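Local coordinates for protein O-methyltransferase, SAM-dependent (Legionella pneumophila subsp. pneumophila, PDB 3R3H) that probably transfers methyl groups from S-adenosylmethionine to hydroxyl groups of substrates, as an O-methyltransferase of the class I Rossmann-like fold, at residues R188-K191 with K192-V196; T147-L150 with N151-E154; L122-L125 with H126-N130; P180-S184 with G185-E189. All blocks are in the same frame, centred on the assembly; numbering follows the deposited sequence.

Contact 1 (R188-K191 with K192-V196); sequences REIK and KLNQV
Lys192 lies back along the helix toward Arg188, four residues earlier, and has the largest share of its surface against the other segment. Its CG is anti to the carbonyl carbon (chi1 -77°) and the chain beyond is extended, which carries the methylenes past the Arg188 carbonyl and sets CE over one face of the guanidinium, 3.5 Å from Arg188 NE. The two positive ends are modelled close, Lys192 NZ 3.3 Å from Arg188 NH2, with no bond between them; both residues are exposed and their ends are probably mobile. Glu189, bent at chi2, passes its OE1 3.7 Å from Lys192 CD and stays 4.2 Å from Lys192 NZ, beyond salt-bridge range. All three belong to helix 185-198, which follows strand 164-169 in this class I methyltransferase fold and packs Ile190, Leu193 and Val196 against helix 149-159. Ile190 anchors the buried flank. Its carbonyl O accepts from Asn194 N at 2.8 Å with the donor nearly along the C=O axis, and its CG2 lies side by side with the Asn194 amide, 3.9 Å from ND2. That ND2 is a hydrogen-bond donor to Ile171 O and to the hydroxyl of Tyr15 of the second subunit, placing this flank at the dimer interface. Lys191 packs on Val177, while its carbonyl O takes a weak bond from Gln195 N at 3.3 Å. Leu193 N to Glu189 O, at 2.9 Å, is another of the helical bonds.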
loop_
_atom_site.group_PDB
_atom_site.type_symbol
_atom_site.label_atom_id
_atom_site.label_comp_id
_atom_site.label_asym_id
_atom_site.label_seq_id
_atom_site.Cartn_x
_atom_site.Cartn_y
_atom_site.Cartn_z
ATOM N N ARG A 188 4.946 -8.369 23.504
ATOM C CA ARG A 188 5.299 -9.777 23.540
ATOM C C ARG A 188 4.435 -10.519 22.530
ATOM O O ARG A 188 4.866 -11.489 21.915
ATOM C CB ARG A 188 5.064 -10.328 24.946
ATOM C CG ARG A 188 5.222 -11.819 25.048
ATOM C CD ARG A 188 4.563 -12.322 26.315
ATOM N NE ARG A 188 4.569 -13.779 26.390
ATOM C CZ ARG A 188 5.653 -14.515 26.598
ATOM N NH1 ARG A 188 6.832 -13.930 26.753
ATOM N NH2 ARG A 188 5.552 -15.840 26.660
ATOM N N GLU A 189 3.201 -10.049 22.371
ATOM C CA GLU A 189 2.245 -10.643 21.437
ATOM C C GLU A 189 2.496 -10.208 20.008
ATOM O O GLU A 189 2.309 -10.976 19.064
ATOM C CB GLU A 189 0.837 -10.247 21.823
ATOM C CG GLU A 189 0.193 -11.214 22.759
ATOM C CD GLU A 189 -0.103 -12.540 22.087
ATOM O OE1 GLU A 189 0.375 -13.584 22.608
ATOM O OE2 GLU A 189 -0.810 -12.534 21.047
ATOM N N ILE A 190 2.905 -8.960 19.843
ATOM C CA ILE A 190 3.190 -8.463 18.508
ATOM C C ILE A 190 4.351 -9.308 17.980
ATOM O O ILE A 190 4.234 -9.927 16.923
ATOM C CB ILE A 190 3.615 -6.955 18.520
ATOM C CG1 ILE A 190 2.578 -6.093 19.279
ATOM C CG2 ILE A 190 3.837 -6.472 17.085
ATOM C CD1 ILE A 190 1.197 -6.068 18.696
ATOM N N LYS A 191 5.456 -9.342 18.734
ATOM C CA LYS A 191 6.651 -10.101 18.360
ATOM C C LYS A 191 6.304 -11.543 18.029
ATOM O O LYS A 191 6.873 -12.126 17.105
ATOM C CB LYS A 191 7.681 -10.063 19.491
ATOM C CG LYS A 191 8.307 -8.704 19.713
ATOM C CD LYS A 191 9.189 -8.674 20.953
ATOM C CE LYS A 191 10.420 -9.564 20.804
ATOM N NZ LYS A 191 11.331 -9.497 21.990
ATOM N N LYS A 192 5.371 -12.113 18.782
ATOM C CA LYS A 192 4.952 -13.486 18.548
ATOM C C LYS A 192 4.219 -13.597 17.222
ATOM O O LYS A 192 4.489 -14.508 16.447
ATOM C CB LYS A 192 4.021 -13.996 19.659
ATOM C CG LYS A 192 4.694 -14.380 20.959
ATOM C CD LYS A 192 3.717 -15.113 21.891
ATOM C CE LYS A 192 4.341 -15.429 23.265
ATOM N NZ LYS A 192 3.375 -16.002 24.252
ATOM N N LEU A 193 3.288 -12.674 16.968
ATOM C CA LEU A 193 2.504 -12.690 15.731
ATOM C C LEU A 193 3.356 -12.467 14.491
ATOM O O LEU A 193 3.108 -13.081 13.444
ATOM C CB LEU A 193 1.404 -11.628 15.761
ATOM C CG LEU A 193 0.597 -11.620 14.446
ATOM C CD1 LEU A 193 -0.371 -12.804 14.406
ATOM C CD2 LEU A 193 -0.151 -10.319 14.310
ATOM N N ASN A 194 4.340 -11.576 14.604
ATOM C CA ASN A 194 5.238 -11.291 13.495
ATOM C C ASN A 194 6.003 -12.555 13.099
ATOM O O ASN A 194 6.343 -12.744 11.929
ATOM C CB ASN A 194 6.208 -10.172 13.872
ATOM C CG ASN A 194 5.531 -8.818 13.907
ATOM O OD1 ASN A 194 4.369 -8.690 13.509
ATOM N ND2 ASN A 194 6.248 -7.801 14.370
ATOM N N GLN A 195 6.247 -13.422 14.080
ATOM C CA GLN A 195 6.939 -14.679 13.847
ATOM C C GLN A 195 5.994 -15.688 13.185
ATOM O O GLN A 195 6.381 -16.401 12.265
ATOM C CB GLN A 195 7.452 -15.238 15.172
ATOM C CG GLN A 195 8.895 -15.686 15.123
ATOM C CD GLN A 195 9.817 -14.579 14.657
ATOM O OE1 GLN A 195 9.823 -13.475 15.218
ATOM N NE2 GLN A 195 10.610 -14.867 13.627
ATOM N N VAL A 196 4.751 -15.744 13.650
ATOM C CA VAL A 196 3.775 -16.666 13.079
ATOM C C VAL A 196 3.585 -16.384 11.603
ATOM O O VAL A 196 3.503 -17.310 10.794
ATOM C CB VAL A 196 2.393 -16.544 13.750
ATOM C CG1 VAL A 196 1.413 -17.495 13.083
ATOM C CG2 VAL A 196 2.498 -16.843 15.233
#

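Contact 2 (T147-L150 with N151-E154); sequences TNYL and NYYE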
loop_
_atom_site.group_PDB
_atom_site.type_symbol
_atom_site.label_atom_id
_atom_site.label_comp_id
_atom_site.label_asym_id
_atom_site.label_seq_id
_atom_site.Cartn_x
_atom_site.Cartn_y
_atom_site.Cartn_z
ATOM N N THR A 147 -2.857 -8.151 22.905
ATOM C CA THR A 147 -2.695 -9.456 23.529
ATOM C C THR A 147 -3.638 -10.541 23.037
ATOM O O THR A 147 -3.767 -11.582 23.675
ATOM C CB THR A 147 -2.824 -9.366 25.050
ATOM O OG1 THR A 147 -4.133 -8.886 25.392
ATOM C CG2 THR A 147 -1.762 -8.422 25.610
ATOM N N ASN A 148 -4.313 -10.306 21.918
ATOM C CA ASN A 148 -5.209 -11.321 21.357
ATOM C C ASN A 148 -4.963 -11.338 19.866
ATOM O O ASN A 148 -5.661 -12.008 19.107
ATOM C CB ASN A 148 -6.682 -11.002 21.634
ATOM C CG ASN A 148 -7.115 -11.414 23.025
ATOM O OD1 ASN A 148 -7.398 -10.568 23.867
ATOM N ND2 ASN A 148 -7.160 -12.724 23.275
ATOM N N TYR A 149 -3.946 -10.585 19.471
ATOM C CA TYR A 149 -3.540 -10.466 18.082
ATOM C C TYR A 149 -3.348 -11.813 17.378
ATOM O O TYR A 149 -3.526 -11.907 16.169
ATOM C CB TYR A 149 -2.264 -9.614 18.014
ATOM C CG TYR A 149 -2.488 -8.206 17.482
ATOM C CD1 TYR A 149 -3.667 -7.495 17.759
ATOM C CD2 TYR A 149 -1.522 -7.587 16.686
ATOM C CE1 TYR A 149 -3.868 -6.204 17.247
ATOM C CE2 TYR A 149 -1.711 -6.300 16.168
ATOM C CZ TYR A 149 -2.880 -5.617 16.451
ATOM O OH TYR A 149 -3.029 -4.355 15.936
ATOM N N LEU A 150 -2.995 -12.853 18.129
ATOM C CA LEU A 150 -2.809 -14.177 17.541
ATOM C C LEU A 150 -4.175 -14.791 17.238
ATOM O O LEU A 150 -4.389 -15.440 16.200
ATOM C CB LEU A 150 -2.035 -15.082 18.501
ATOM C CG LEU A 150 -0.683 -15.598 17.977
ATOM C CD1 LEU A 150 -0.889 -16.428 16.701
ATOM C CD2 LEU A 150 0.244 -14.411 17.705
ATOM N N ASN A 151 -5.103 -14.579 18.157
ATOM C CA ASN A 151 -6.450 -15.086 17.997
ATOM C C ASN A 151 -7.134 -14.355 16.855
ATOM O O ASN A 151 -7.830 -14.972 16.036
ATOM C CB ASN A 151 -7.208 -14.868 19.293
ATOM C CG ASN A 151 -6.603 -15.640 20.432
ATOM O OD1 ASN A 151 -6.708 -16.865 20.485
ATOM N ND2 ASN A 151 -5.939 -14.935 21.341
ATOM N N TYR A 152 -6.918 -13.042 16.804
ATOM C CA TYR A 152 -7.525 -12.211 15.775
ATOM C C TYR A 152 -7.030 -12.602 14.386
ATOM O O TYR A 152 -7.820 -12.686 13.442
ATOM C CB TYR A 152 -7.252 -10.722 16.061
ATOM C CG TYR A 152 -7.915 -10.196 17.325
ATOM C CD1 TYR A 152 -9.130 -10.733 17.779
ATOM C CD2 TYR A 152 -7.319 -9.176 18.078
ATOM C CE1 TYR A 152 -9.722 -10.274 18.960
ATOM C CE2 TYR A 152 -7.903 -8.707 19.251
ATOM C CZ TYR A 152 -9.096 -9.264 19.687
ATOM O OH TYR A 152 -9.642 -8.844 20.870
ATOM N N TYR A 153 -5.728 -12.854 14.265
ATOM C CA TYR A 153 -5.131 -13.240 12.985
ATOM C C TYR A 153 -5.766 -14.519 12.459
ATOM O O TYR A 153 -6.183 -14.598 11.306
ATOM C CB TYR A 153 -3.622 -13.448 13.147
ATOM C CG TYR A 153 -2.916 -13.902 11.887
ATOM C CD1 TYR A 153 -3.025 -13.174 10.702
ATOM C CD2 TYR A 153 -2.094 -15.029 11.894
ATOM C CE1 TYR A 153 -2.322 -13.554 9.551
ATOM C CE2 TYR A 153 -1.385 -15.420 10.756
ATOM C CZ TYR A 153 -1.500 -14.675 9.587
ATOM O OH TYR A 153 -0.773 -15.018 8.474
ATOM N N GLU A 154 -5.830 -15.522 13.323
ATOM C CA GLU A 154 -6.411 -16.808 12.967
ATOM C C GLU A 154 -7.868 -16.693 12.563
ATOM O O GLU A 154 -8.282 -17.252 11.549
ATOM C CB GLU A 154 -6.275 -17.778 14.140
ATOM C CG GLU A 154 -4.839 -18.177 14.414
ATOM C CD GLU A 154 -4.203 -18.880 13.223
ATOM O OE1 GLU A 154 -4.857 -19.784 12.644
ATOM O OE2 GLU A 154 -3.052 -18.533 12.873
#
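Asn148 and Tyr152 make the CH-pi contact of this first helical turn: Asn148 CB stands over the phenol ring, 3.8 Å from the centroid of Tyr152 and 26° off its normal. With Tyr152 CG anti to the carbonyl carbon, chi1 -66° turns the ring back toward the helix start, over Asn148, and the Asn148 carbonyl O also rests over one face, displaced toward the rim. Backbone hydrogen bonds run alongside. Asn148, at the N-cap position, offers its carbonyl O to Tyr152 N at 2.8 Å in a nearly straight bond and to Asn151 N in a weak one. Tyr153 N to Tyr149 O at 3.1 Å and Glu154 N to Leu150 O at 3.2 Å continue the helix. This is helix 149-159, the connection of a beta-alpha-beta crossover between the adjacent parallel strands 137-143 and 164-169. Apolar packing joins the two inward rings, which cross at about a right angle with Tyr149 CD1 4.0 Å from Tyr152 CD2; both lie on Ile142 of strand 137-143. The polar ends of the tyrosines are held outside the turn: Tyr149 OH by Asp169 O and Lys146 NZ, Tyr152 OH by Asp145, Tyr153 OH by Asp200. Glu154, bent at chi2, brings its CG within 3.3 Å of Leu150 O and sends its carboxylate into a salt bridge with Arg202.

Contact 3 (L122-L125 with H126-N130); sequences LDTL and HSLLN
The backbone from Leu122 to Asn130 is unbroken alpha helix, tied across the two segments by four successive i to i+4 bonds, from His126 N, Ser127 N, Leu128 N and Leu129 N to the carbonyl oxygens of Leu122, Asp123, Thr124 and Leu125. Two of them measure 2.9 Å (Ser127 N to Asp123 O) and 3.0 Å (Leu128 N to Thr124 O). The turns belong to helix 121-132, which links the outer strand 114-118 to strand 137-143 and packs on the sheet of the Rossmann-like methyltransferase fold. Leu125 and Leu128 form the sheet-facing ridge. Leu125 CD2 meets Leu128 CD1 at 4.1 Å as the two side chains cross obliquely, both with CG anti to the carbonyl carbon; both reach Leu65 of strand 63-68, and Leu128 also reaches Ile89. The first torsion of Leu128 (chi1 -76°) brings its CG back to 3.1 Å from Thr124 O. Thr124, buried, leans on Cys91, and Ser127 directs its hydroxyl to Arg117. The flank away from these strands carries Leu122 and His126, side by side and pointing the same way. Leu122 CD2 lies at the ring edge, in its plane, 3.6 Å from His126 CE1, while CD1, the other methyl, packs on Asn151 and Tyr152 of helix 149-159. From His126 the carbonyl O of Leu122 takes two bonds: one from His126 N at 3.1 Å, in the carbonyl plane, and a weak one from the ring, His126 ND1 to Leu122 O, 2.8 Å long but bent to 117°.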
loop_
_atom_site.group_PDB
_atom_site.type_symbol
_atom_site.label_atom_id
_atom_site.label_comp_id
_atom_site.label_asym_id
_atom_site.label_seq_id
_atom_site.Cartn_x
_atom_site.Cartn_y
_atom_site.Cartn_z
ATOM N N LEU A 122 -13.130 -10.417 20.519
ATOM C CA LEU A 122 -13.133 -11.866 20.388
ATOM C C LEU A 122 -14.556 -12.423 20.255
ATOM O O LEU A 122 -14.852 -13.166 19.320
ATOM C CB LEU A 122 -12.440 -12.498 21.588
ATOM C CG LEU A 122 -11.548 -13.679 21.197
ATOM C CD1 LEU A 122 -10.109 -13.200 21.039
ATOM C CD2 LEU A 122 -11.650 -14.769 22.256
ATOM N N ASP A 123 -15.438 -12.045 21.185
ATOM C CA ASP A 123 -16.831 -12.507 21.169
ATOM C C ASP A 123 -17.563 -12.085 19.916
ATOM O O ASP A 123 -18.283 -12.876 19.312
ATOM C CB ASP A 123 -17.606 -11.973 22.372
ATOM C CG ASP A 123 -16.996 -12.382 23.686
ATOM O OD1 ASP A 123 -16.001 -11.740 24.092
ATOM O OD2 ASP A 123 -17.510 -13.348 24.303
ATOM N N THR A 124 -17.385 -10.829 19.537
ATOM C CA THR A 124 -18.033 -10.303 18.353
ATOM C C THR A 124 -17.627 -11.086 17.104
ATOM O O THR A 124 -18.445 -11.301 16.210
ATOM C CB THR A 124 -17.686 -8.813 18.159
ATOM O OG1 THR A 124 -18.117 -8.060 19.301
ATOM C CG2 THR A 124 -18.359 -8.272 16.908
ATOM N N LEU A 125 -16.367 -11.519 17.046
ATOM C CA LEU A 125 -15.880 -12.273 15.889
ATOM C C LEU A 125 -16.377 -13.721 15.845
ATOM O O LEU A 125 -16.635 -14.255 14.760
ATOM C CB LEU A 125 -14.349 -12.253 15.829
ATOM C CG LEU A 125 -13.621 -10.901 15.795
ATOM C CD1 LEU A 125 -12.187 -11.135 15.347
ATOM C CD2 LEU A 125 -14.313 -9.917 14.854
ATOM N N HIS A 126 -16.504 -14.374 16.998
ATOM C CA HIS A 126 -17.021 -15.740 16.979
ATOM C C HIS A 126 -18.488 -15.661 16.607
ATOM O O HIS A 126 -19.006 -16.489 15.863
ATOM C CB HIS A 126 -16.870 -16.418 18.334
ATOM C CG HIS A 126 -15.452 -16.709 18.694
ATOM N ND1 HIS A 126 -14.743 -15.947 19.598
ATOM C CD2 HIS A 126 -14.584 -17.627 18.207
ATOM C CE1 HIS A 126 -13.494 -16.378 19.648
ATOM N NE2 HIS A 126 -13.372 -17.394 18.814
ATOM N N SER A 127 -19.160 -14.649 17.131
ATOM C CA SER A 127 -20.562 -14.445 16.836
ATOM C C SER A 127 -20.762 -14.259 15.331
ATOM O O SER A 127 -21.715 -14.782 14.742
ATOM C CB SER A 127 -21.067 -13.213 17.576
ATOM O OG SER A 127 -22.104 -12.606 16.829
ATOM N N LEU A 128 -19.860 -13.490 14.724
ATOM C CA LEU A 128 -19.905 -13.230 13.291
ATOM C C LEU A 128 -19.677 -14.511 12.504
ATOM O O LEU A 128 -20.243 -14.688 11.424
ATOM C CB LEU A 128 -18.845 -12.208 12.908
ATOM C CG LEU A 128 -19.123 -10.755 13.258
ATOM C CD1 LEU A 128 -17.896 -9.928 12.937
ATOM C CD2 LEU A 128 -20.311 -10.259 12.469
ATOM N N LEU A 129 -18.835 -15.392 13.042
ATOM C CA LEU A 129 -18.553 -16.671 12.400
ATOM C C LEU A 129 -19.783 -17.555 12.483
ATOM O O LEU A 129 -20.253 -18.069 11.462
ATOM C CB LEU A 129 -17.380 -17.379 13.077
ATOM C CG LEU A 129 -16.022 -17.248 12.390
ATOM C CD1 LEU A 129 -15.015 -18.118 13.124
ATOM C CD2 LEU A 129 -16.136 -17.673 10.931
ATOM N N ASN A 130 -20.286 -17.738 13.705
ATOM C CA ASN A 130 -21.482 -18.548 13.953
ATOM C C ASN A 130 -22.550 -18.099 12.964
ATOM O O ASN A 130 -22.929 -18.822 12.041
ATOM C CB ASN A 130 -22.018 -18.315 15.381
ATOM C CG ASN A 130 -21.213 -19.046 16.463
ATOM O OD1 ASN A 130 -20.000 -19.263 16.331
ATOM N ND2 ASN A 130 -21.891 -19.404 17.557
#

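Contact 4 (P180-S184 with G185-E189); sequences PNDTS and GQTRE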
loop_
_atom_site.group_PDB
_atom_site.type_symbol
_atom_site.label_atom_id
_atom_site.label_comp_id
_atom_site.label_asym_id
_atom_site.label_seq_id
_atom_site.Cartn_x
_atom_site.Cartn_y
_atom_site.Cartn_z
ATOM N N PRO A 180 14.723 -5.550 23.465
ATOM C CA PRO A 180 14.781 -6.707 24.369
ATOM C C PRO A 180 14.414 -6.451 25.831
ATOM O O PRO A 180 14.044 -7.381 26.545
ATOM C CB PRO A 180 16.234 -7.184 24.247
ATOM C CG PRO A 180 16.783 -6.472 23.047
ATOM C CD PRO A 180 16.086 -5.152 23.071
ATOM N N ASN A 181 14.538 -5.202 26.274
ATOM C CA ASN A 181 14.238 -4.853 27.656
ATOM C C ASN A 181 12.753 -4.620 27.944
ATOM O O ASN A 181 12.380 -4.377 29.099
ATOM C CB ASN A 181 15.041 -3.616 28.084
ATOM C CG ASN A 181 16.533 -3.784 27.884
ATOM O OD1 ASN A 181 17.103 -4.827 28.205
ATOM N ND2 ASN A 181 17.177 -2.743 27.367
ATOM N N ASP A 182 11.911 -4.695 26.912
ATOM C CA ASP A 182 10.463 -4.510 27.080
ATOM C C ASP A 182 9.798 -5.822 27.512
ATOM O O ASP A 182 9.826 -6.809 26.770
ATOM C CB ASP A 182 9.825 -4.050 25.774
ATOM C CG ASP A 182 8.414 -3.539 25.972
ATOM O OD1 ASP A 182 7.676 -4.112 26.805
ATOM O OD2 ASP A 182 8.041 -2.564 25.286
ATOM N N THR A 183 9.183 -5.815 28.699
ATOM C CA THR A 183 8.540 -7.006 29.268
ATOM C C THR A 183 7.005 -7.088 29.237
ATOM O O THR A 183 6.430 -8.088 29.685
ATOM C CB THR A 183 9.011 -7.235 30.751
ATOM O OG1 THR A 183 8.966 -5.998 31.482
ATOM C CG2 THR A 183 10.429 -7.803 30.788
ATOM N N SER A 184 6.347 -6.054 28.711
ATOM C CA SER A 184 4.882 -6.031 28.633
ATOM C C SER A 184 4.352 -7.063 27.643
ATOM O O SER A 184 4.951 -7.296 26.588
ATOM C CB SER A 184 4.392 -4.639 28.231
ATOM O OG SER A 184 4.942 -4.250 26.985
ATOM N N GLY A 185 3.224 -7.674 27.993
ATOM C CA GLY A 185 2.638 -8.698 27.151
ATOM C C GLY A 185 2.100 -8.226 25.815
ATOM O O GLY A 185 1.710 -9.055 24.991
ATOM N N GLN A 186 2.065 -6.913 25.594
ATOM C CA GLN A 186 1.563 -6.364 24.336
ATOM C C GLN A 186 2.617 -6.433 23.257
ATOM O O GLN A 186 2.332 -6.819 22.121
ATOM C CB GLN A 186 1.127 -4.920 24.518
ATOM C CG GLN A 186 -0.002 -4.787 25.477
ATOM C CD GLN A 186 0.189 -3.605 26.386
ATOM O OE1 GLN A 186 0.150 -2.458 25.936
ATOM N NE2 GLN A 186 0.419 -3.871 27.680
ATOM N N THR A 187 3.837 -6.043 23.608
ATOM C CA THR A 187 4.934 -6.098 22.654
ATOM C C THR A 187 5.410 -7.551 22.569
ATOM O O THR A 187 6.160 -7.922 21.681
ATOM C CB THR A 187 6.090 -5.150 23.074
ATOM O OG1 THR A 187 7.281 -5.909 23.299
ATOM C CG2 THR A 187 5.722 -4.384 24.338
ATOM N N ARG A 188 4.946 -8.369 23.504
ATOM C CA ARG A 188 5.299 -9.777 23.540
ATOM C C ARG A 188 4.435 -10.519 22.530
ATOM O O ARG A 188 4.866 -11.489 21.915
ATOM C CB ARG A 188 5.064 -10.328 24.946
ATOM C CG ARG A 188 5.222 -11.819 25.048
ATOM C CD ARG A 188 4.563 -12.322 26.315
ATOM N NE ARG A 188 4.569 -13.779 26.390
ATOM C CZ ARG A 188 5.653 -14.515 26.598
ATOM N NH1 ARG A 188 6.832 -13.930 26.753
ATOM N NH2 ARG A 188 5.552 -15.840 26.660
ATOM N N GLU A 189 3.201 -10.049 22.371
ATOM C CA GLU A 189 2.245 -10.643 21.437
ATOM C C GLU A 189 2.496 -10.208 20.008
ATOM O O GLU A 189 2.309 -10.976 19.064
ATOM C CB GLU A 189 0.837 -10.247 21.823
ATOM C CG GLU A 189 0.193 -11.214 22.759
ATOM C CD GLU A 189 -0.103 -12.540 22.087
ATOM O OE1 GLU A 189 0.375 -13.584 22.608
ATOM O OE2 GLU A 189 -0.810 -12.534 21.047
#
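Asp182 and Thr187 meet on the closer side of this junction, the threonine methyl coming in over the carboxylate from the opposite direction, with Thr187 CG2 modelled 3.3 Å from Asp182 CG. The aspartate is put there by its first torsion, which places CG anti to the backbone N (chi1 -167°) and beside the carbonyl carbon. The same turn of the side chain lets OD1 accept from the backbone two residues on: Ser184 N to Asp182 OD1 is 3.0 Å, with the donor nearly in line with the C-O bond. This is an Asx turn, in the loop just ahead of the helix. OD1 is probably also met by Ser184 OG, but that hydroxyl and Thr187 CG2 are modelled too near each other, which leaves the places of both doubtful and the closeness of the methyl to the carboxylate uncertain. Thr187 is buried, and its hydroxyl is bonded to Lys176 O, earlier in the same loop. The other side is slack. Ser184 O receives a weak bond across the contact, from Arg188 N at 3.3 Å with an N-H...O angle of 127°, and Arg188 CB lies 3.4 Å from Ser184 O before the rest of the arginine leads away. Exposed Gln186 approaches the Ser184 side chain by nothing nearer than Gln186 NE2 to Ser184 CB at 4.1 Å. The junction leads from the long loop after strand 164-169 into helix 185-198, with Trp173 of that loop touching Gln186 and Thr187, and Thr147, just before helix 149-159, beside Gln186.

Overall arrangement
Three neighbouring helices tie the contacts together. Contacts 4 and 1 run on along helix 185-198, sharing Arg188 and Glu189, with centres about 10 Å apart. Helix 149-159 lies between: contact 2 touches contact 1 through Leu193 CA on Leu150 CD2 (3.5 Å), meets contact 4 where Glu189 CG rests on Thr147 CA, and reaches contact 3 through Tyr152 CE1 on Leu122 CD1 (3.6 Å). Contacts 3 and 1 do not touch. In class I methyltransferases S-adenosylmethionine binds at the C-terminal ends of the parallel strands, and helix 149-159 follows that end of strand 137-143, so the start of contact 2 may lie on the side where the pocket opens; no ligand fixes the distance.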